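Exopolygalacturonase (Yersinia enterocolitica, PDB 2UVF) hydrolyses the polygalacturonic acid of pectin from its chain ends as a family 28 glycoside hydrolase, and probably works in the periplasm. Local coordinates at residues A[44-48]-A[340-344]; A[122-128]-A[145-151]. One frame throughout, in Å; residues are numbered along the deposited sequence.

Contact 1: residues A[44-48]-A[340-344]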
# COMPACT_ATOMS: atom_id res chain seq x y z
N PRO A 44 -3.84 -16.17 -4.07
CA PRO A 44 -4.29 -14.79 -4.30
C PRO A 44 -4.64 -14.59 -5.77
O PRO A 44 -4.06 -15.24 -6.65
CB PRO A 44 -3.06 -13.95 -3.90
CG PRO A 44 -2.28 -14.83 -2.98
CD PRO A 44 -2.48 -16.22 -3.51
N THR A 45 -5.59 -13.68 -6.01
CA THR A 45 -6.09 -13.34 -7.36
C THR A 45 -5.01 -13.19 -8.44
O THR A 45 -4.12 -12.35 -8.34
CB THR A 45 -6.95 -12.06 -7.28
OG1 THR A 45 -8.19 -12.37 -6.64
CG2 THR A 45 -7.19 -11.45 -8.67
N LEU A 46 -5.13 -14.03 -9.47
CA LEU A 46 -4.23 -14.07 -10.61
C LEU A 46 -2.75 -14.30 -10.24
O LEU A 46 -1.85 -14.10 -11.07
CB LEU A 46 -4.40 -12.81 -11.48
CG LEU A 46 -5.65 -12.76 -12.36
CD1 LEU A 46 -5.94 -11.36 -12.78
CD2 LEU A 46 -5.49 -13.65 -13.59
N ALA A 47 -2.53 -14.75 -9.00
CA ALA A 47 -1.19 -15.01 -8.47
C ALA A 47 -0.59 -16.31 -9.02
O ALA A 47 0.08 -17.06 -8.30
CB ALA A 47 -1.23 -15.02 -6.93
N TYR A 48 -0.84 -16.58 -10.30
CA TYR A 48 -0.34 -17.79 -10.93
C TYR A 48 0.02 -17.59 -12.40
O TYR A 48 -0.27 -16.55 -13.00
CB TYR A 48 -1.32 -18.96 -10.74
CG TYR A 48 -2.64 -18.79 -11.43
CD1 TYR A 48 -2.81 -19.18 -12.76
CD2 TYR A 48 -3.72 -18.25 -10.76
CE1 TYR A 48 -4.02 -19.02 -13.40
CE2 TYR A 48 -4.94 -18.10 -11.39
CZ TYR A 48 -5.08 -18.49 -12.71
OH TYR A 48 -6.29 -18.33 -13.35
N GLU A 340 -11.73 -5.66 -12.49
CA GLU A 340 -12.10 -6.86 -11.78
C GLU A 340 -10.98 -7.87 -11.96
O GLU A 340 -10.76 -8.34 -13.08
CB GLU A 340 -13.41 -7.42 -12.35
CG GLU A 340 -13.93 -8.64 -11.62
CD GLU A 340 -14.62 -8.29 -10.33
OE1 GLU A 340 -15.01 -7.10 -10.18
OE2 GLU A 340 -14.76 -9.18 -9.46
N ASN A 341 -10.26 -8.17 -10.86
CA ASN A 341 -9.03 -9.01 -10.83
C ASN A 341 -7.73 -8.34 -11.29
O ASN A 341 -7.42 -8.35 -12.48
CB ASN A 341 -9.19 -10.35 -11.57
CG ASN A 341 -10.45 -11.11 -11.19
OD1 ASN A 341 -11.07 -11.76 -12.03
ND2 ASN A 341 -10.84 -11.04 -9.94
N VAL A 342 -6.96 -7.78 -10.37
CA VAL A 342 -5.64 -7.20 -10.70
C VAL A 342 -4.50 -7.97 -10.02
O VAL A 342 -4.66 -8.49 -8.91
CB VAL A 342 -5.54 -5.73 -10.30
CG1 VAL A 342 -4.22 -5.13 -10.79
CG2 VAL A 342 -6.70 -4.95 -10.86
N TYR A 343 -3.36 -8.09 -10.70
CA TYR A 343 -2.18 -8.69 -10.10
C TYR A 343 -0.94 -7.91 -10.48
O TYR A 343 -0.50 -7.95 -11.63
CB TYR A 343 -2.02 -10.18 -10.48
CG TYR A 343 -0.82 -10.91 -9.84
CD1 TYR A 343 -0.83 -11.28 -8.49
CD2 TYR A 343 0.28 -11.29 -10.61
CE1 TYR A 343 0.26 -11.97 -7.91
CE2 TYR A 343 1.37 -11.98 -10.04
CZ TYR A 343 1.35 -12.32 -8.69
OH TYR A 343 2.43 -13.00 -8.12
N LEU A 344 -0.39 -7.22 -9.47
CA LEU A 344 0.88 -6.48 -9.58
C LEU A 344 1.98 -7.28 -8.88
O LEU A 344 1.75 -7.78 -7.79
CB LEU A 344 0.71 -5.08 -8.96
CG LEU A 344 -0.60 -4.37 -9.36
CD1 LEU A 344 -0.84 -3.09 -8.52
CD2 LEU A 344 -0.67 -4.06 -10.89
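T45, L46 and A47 rest on N341 and Y343 where the fibronectin type III domain meets the parallel beta-helix of the family 28 domain. Residues P44 to A47 form a type II beta turn. V342 to L344 run in a strand of the beta-helix; the chain turns a corner at E340 and N341. At T45 the methyl group does the touching. CG2 lies anti to the backbone N and meets N341 CB at 3.7 Å. The T45 carbonyl O sits obliquely to the Y343 ring, 3.5 Å from CD1. In Y343, CG lies anti to the backbone N (chi1 -178°), which swings the ring along the turn, so that L46 O and A47 CA lie over one of its faces. The ring's OH bonds N368. As the third residue of the type II turn, L46 has a positive phi, 58°. Its CB packs on Y343 CB at 3.7 Å, while its branch tip CD1 reaches back to N341 and lies 3.4 Å from N341 O. The L46 carbonyl O stands near the rim of the Y343 ring and accepts a hydrogen bond from R262 on the neighbouring strand 258-264. Packing joins the two segments, without direct hydrogen bonds between them. A47 CB lies 3.5 Å from Y343 CE1. The A47 CA makes a CH-pi contact over the Y343 ring face, 3.8 Å from the centroid.

Contact 2: residues A[122-128]-A[145-151]; sequences PETSYQF and PITAKTS
K149 lies across the main chain of E123 to S125 in an antiparallel beta hairpin of the fibronectin type III domain. Strand 146-149 is an outer strand of a four-stranded sheet and pairs with strand 125-134. In the K149 side chain, CB is 4.0 Å from the OG of S125, the residue that K149 faces in a non-hydrogen-bonded pair. CG lies 3.6 Å from T124 O, and CD is also 3.6 Å from E123 O. The chain then bends at chi3 (82°) and chi4 (83°), which brings the ammonium group round toward E123. NZ ends 3.5 Å from E123 CG, but the carboxylate atom E123 OE2 is 4.7 Å from K149 NZ. The two side chains run alongside each other and point the same way. S125, Q127 and T147 share this face of the sheet with K149. The other face carries Y126, F128, I146 and A148. There F128 and I146 pack against L41 and L55.

Y126 pairs with A148 and F128 with I146, each through two backbone hydrogen bonds. A148 N to Y126 O measures 2.9 Å. Beyond the strand the pattern changes, because a side chain joins in. T150 OG1 accepts a hydrogen bond from T124 N at 2.8 Å, with 150° at the hydrogen, and also bonds K121 O. T150 N returns a bond to T124 O. The T150 methyl CG2 meets the edge of the Y126 ring. The pairing therefore rests chiefly on backbone bonds, with a threonine hydroxyl fastening the end. The opposite charges of E123 and K149 may add a modest attraction at this exposed face, but they form no salt bridge.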
# COMPACT_ATOMS: atom_id res chain seq x y z
N PRO A 122 2.77 -26.19 -17.69
CA PRO A 122 1.57 -25.48 -18.16
C PRO A 122 0.30 -26.30 -18.02
O PRO A 122 0.29 -27.47 -18.40
CB PRO A 122 1.87 -25.23 -19.64
CG PRO A 122 3.33 -25.32 -19.77
CD PRO A 122 3.77 -26.34 -18.77
N GLU A 123 -0.75 -25.71 -17.45
CA GLU A 123 -2.11 -26.28 -17.50
C GLU A 123 -2.37 -27.48 -16.56
O GLU A 123 -3.36 -28.20 -16.73
CB GLU A 123 -2.43 -26.67 -18.94
CG GLU A 123 -3.77 -26.17 -19.45
CD GLU A 123 -3.71 -25.81 -20.92
OE1 GLU A 123 -2.60 -25.83 -21.50
OE2 GLU A 123 -4.78 -25.49 -21.48
N THR A 124 -1.51 -27.67 -15.56
CA THR A 124 -1.56 -28.84 -14.67
C THR A 124 -2.19 -28.52 -13.31
O THR A 124 -1.91 -27.48 -12.72
CB THR A 124 -0.12 -29.42 -14.46
OG1 THR A 124 0.52 -29.61 -15.72
CG2 THR A 124 -0.14 -30.74 -13.68
N SER A 125 -3.04 -29.42 -12.82
CA SER A 125 -3.60 -29.32 -11.46
C SER A 125 -2.59 -29.81 -10.41
O SER A 125 -1.86 -30.77 -10.66
CB SER A 125 -4.88 -30.13 -11.34
OG SER A 125 -6.02 -29.35 -11.64
N TYR A 126 -2.57 -29.13 -9.26
CA TYR A 126 -1.73 -29.51 -8.12
C TYR A 126 -2.52 -29.30 -6.84
O TYR A 126 -3.26 -28.32 -6.72
CB TYR A 126 -0.45 -28.67 -8.06
CG TYR A 126 0.44 -28.76 -9.28
CD1 TYR A 126 1.37 -29.79 -9.40
CD2 TYR A 126 0.38 -27.81 -10.30
CE1 TYR A 126 2.20 -29.89 -10.52
CE2 TYR A 126 1.21 -27.90 -11.43
CZ TYR A 126 2.11 -28.95 -11.53
OH TYR A 126 2.95 -29.06 -12.62
N GLN A 127 -2.37 -30.22 -5.89
CA GLN A 127 -2.99 -30.08 -4.57
C GLN A 127 -1.96 -29.52 -3.59
O GLN A 127 -0.75 -29.73 -3.77
CB GLN A 127 -3.58 -31.42 -4.10
CG GLN A 127 -4.43 -31.38 -2.82
CD GLN A 127 -3.70 -31.97 -1.59
OE1 GLN A 127 -4.31 -32.19 -0.55
NE2 GLN A 127 -2.40 -32.21 -1.72
N PHE A 128 -2.42 -28.80 -2.57
CA PHE A 128 -1.55 -28.10 -1.63
C PHE A 128 -2.12 -28.13 -0.20
O PHE A 128 -3.33 -27.89 0.01
CB PHE A 128 -1.34 -26.63 -2.06
CG PHE A 128 -0.62 -26.43 -3.38
CD1 PHE A 128 0.73 -26.73 -3.51
CD2 PHE A 128 -1.29 -25.88 -4.47
CE1 PHE A 128 1.41 -26.54 -4.73
CE2 PHE A 128 -0.64 -25.67 -5.69
CZ PHE A 128 0.71 -26.00 -5.82
N PRO A 145 -7.12 -29.01 2.10
CA PRO A 145 -6.36 -28.87 0.87
C PRO A 145 -6.95 -27.85 -0.11
O PRO A 145 -8.13 -27.49 -0.02
CB PRO A 145 -6.42 -30.28 0.26
CG PRO A 145 -7.62 -30.90 0.84
CD PRO A 145 -7.82 -30.31 2.19
N ILE A 146 -6.11 -27.38 -1.03
CA ILE A 146 -6.60 -26.68 -2.20
C ILE A 146 -5.98 -27.31 -3.44
O ILE A 146 -4.82 -27.75 -3.42
CB ILE A 146 -6.41 -25.11 -2.16
CG1 ILE A 146 -4.94 -24.69 -2.31
CG2 ILE A 146 -7.04 -24.48 -0.92
CD1 ILE A 146 -4.80 -23.26 -2.82
N THR A 147 -6.78 -27.39 -4.49
CA THR A 147 -6.30 -27.73 -5.82
C THR A 147 -6.23 -26.43 -6.60
O THR A 147 -7.15 -25.60 -6.51
CB THR A 147 -7.26 -28.70 -6.53
OG1 THR A 147 -7.98 -29.46 -5.55
CG2 THR A 147 -6.52 -29.63 -7.50
N ALA A 148 -5.15 -26.26 -7.35
CA ALA A 148 -5.00 -25.09 -8.21
C ALA A 148 -4.29 -25.45 -9.50
O ALA A 148 -3.30 -26.19 -9.51
CB ALA A 148 -4.26 -23.98 -7.48
N LYS A 149 -4.80 -24.92 -10.60
CA LYS A 149 -4.28 -25.22 -11.92
C LYS A 149 -3.48 -24.04 -12.48
O LYS A 149 -3.95 -22.90 -12.47
CB LYS A 149 -5.44 -25.60 -12.86
CG LYS A 149 -5.02 -26.37 -14.12
CD LYS A 149 -6.22 -26.97 -14.83
CE LYS A 149 -6.93 -25.95 -15.74
NZ LYS A 149 -6.26 -25.82 -17.07
N THR A 150 -2.28 -24.34 -12.97
CA THR A 150 -1.50 -23.38 -13.75
C THR A 150 -2.27 -22.95 -15.00
O THR A 150 -3.31 -23.53 -15.35
CB THR A 150 -0.11 -23.96 -14.15
OG1 THR A 150 -0.26 -25.27 -14.73
CG2 THR A 150 0.83 -24.04 -12.94
N SER A 151 -1.78 -21.90 -15.66
CA SER A 151 -2.39 -21.41 -16.89
C SER A 151 -1.66 -22.01 -18.10
O SER A 151 -0.59 -22.61 -17.95
CB SER A 151 -2.35 -19.88 -16.92
OG SER A 151 -1.04 -19.39 -17.16

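Overall arrangement
The centres of the two contacts lie about 16 Å apart. Contact 2 falls within the sequence interval closed by contact 1 and is internal to the fibronectin type III domain. Contact 1 docks that domain onto the beta-helix. Y48, in the first segment of contact 1 but turned away from the second, touches contact 2: its ring atom CD1 is 3.9 Å from K149 O, and CE1 is 4.0 Å from S151 CB. A backbone bond between S151 and D49 adds to this join. Contact 1 lies about 15 Å from the chain centre, measured between centres, and contact 2 about 29 Å. Neither contact contributes a residue to the digalacturonate pocket, which includes D381, D402 and H443 of the family 28 domain.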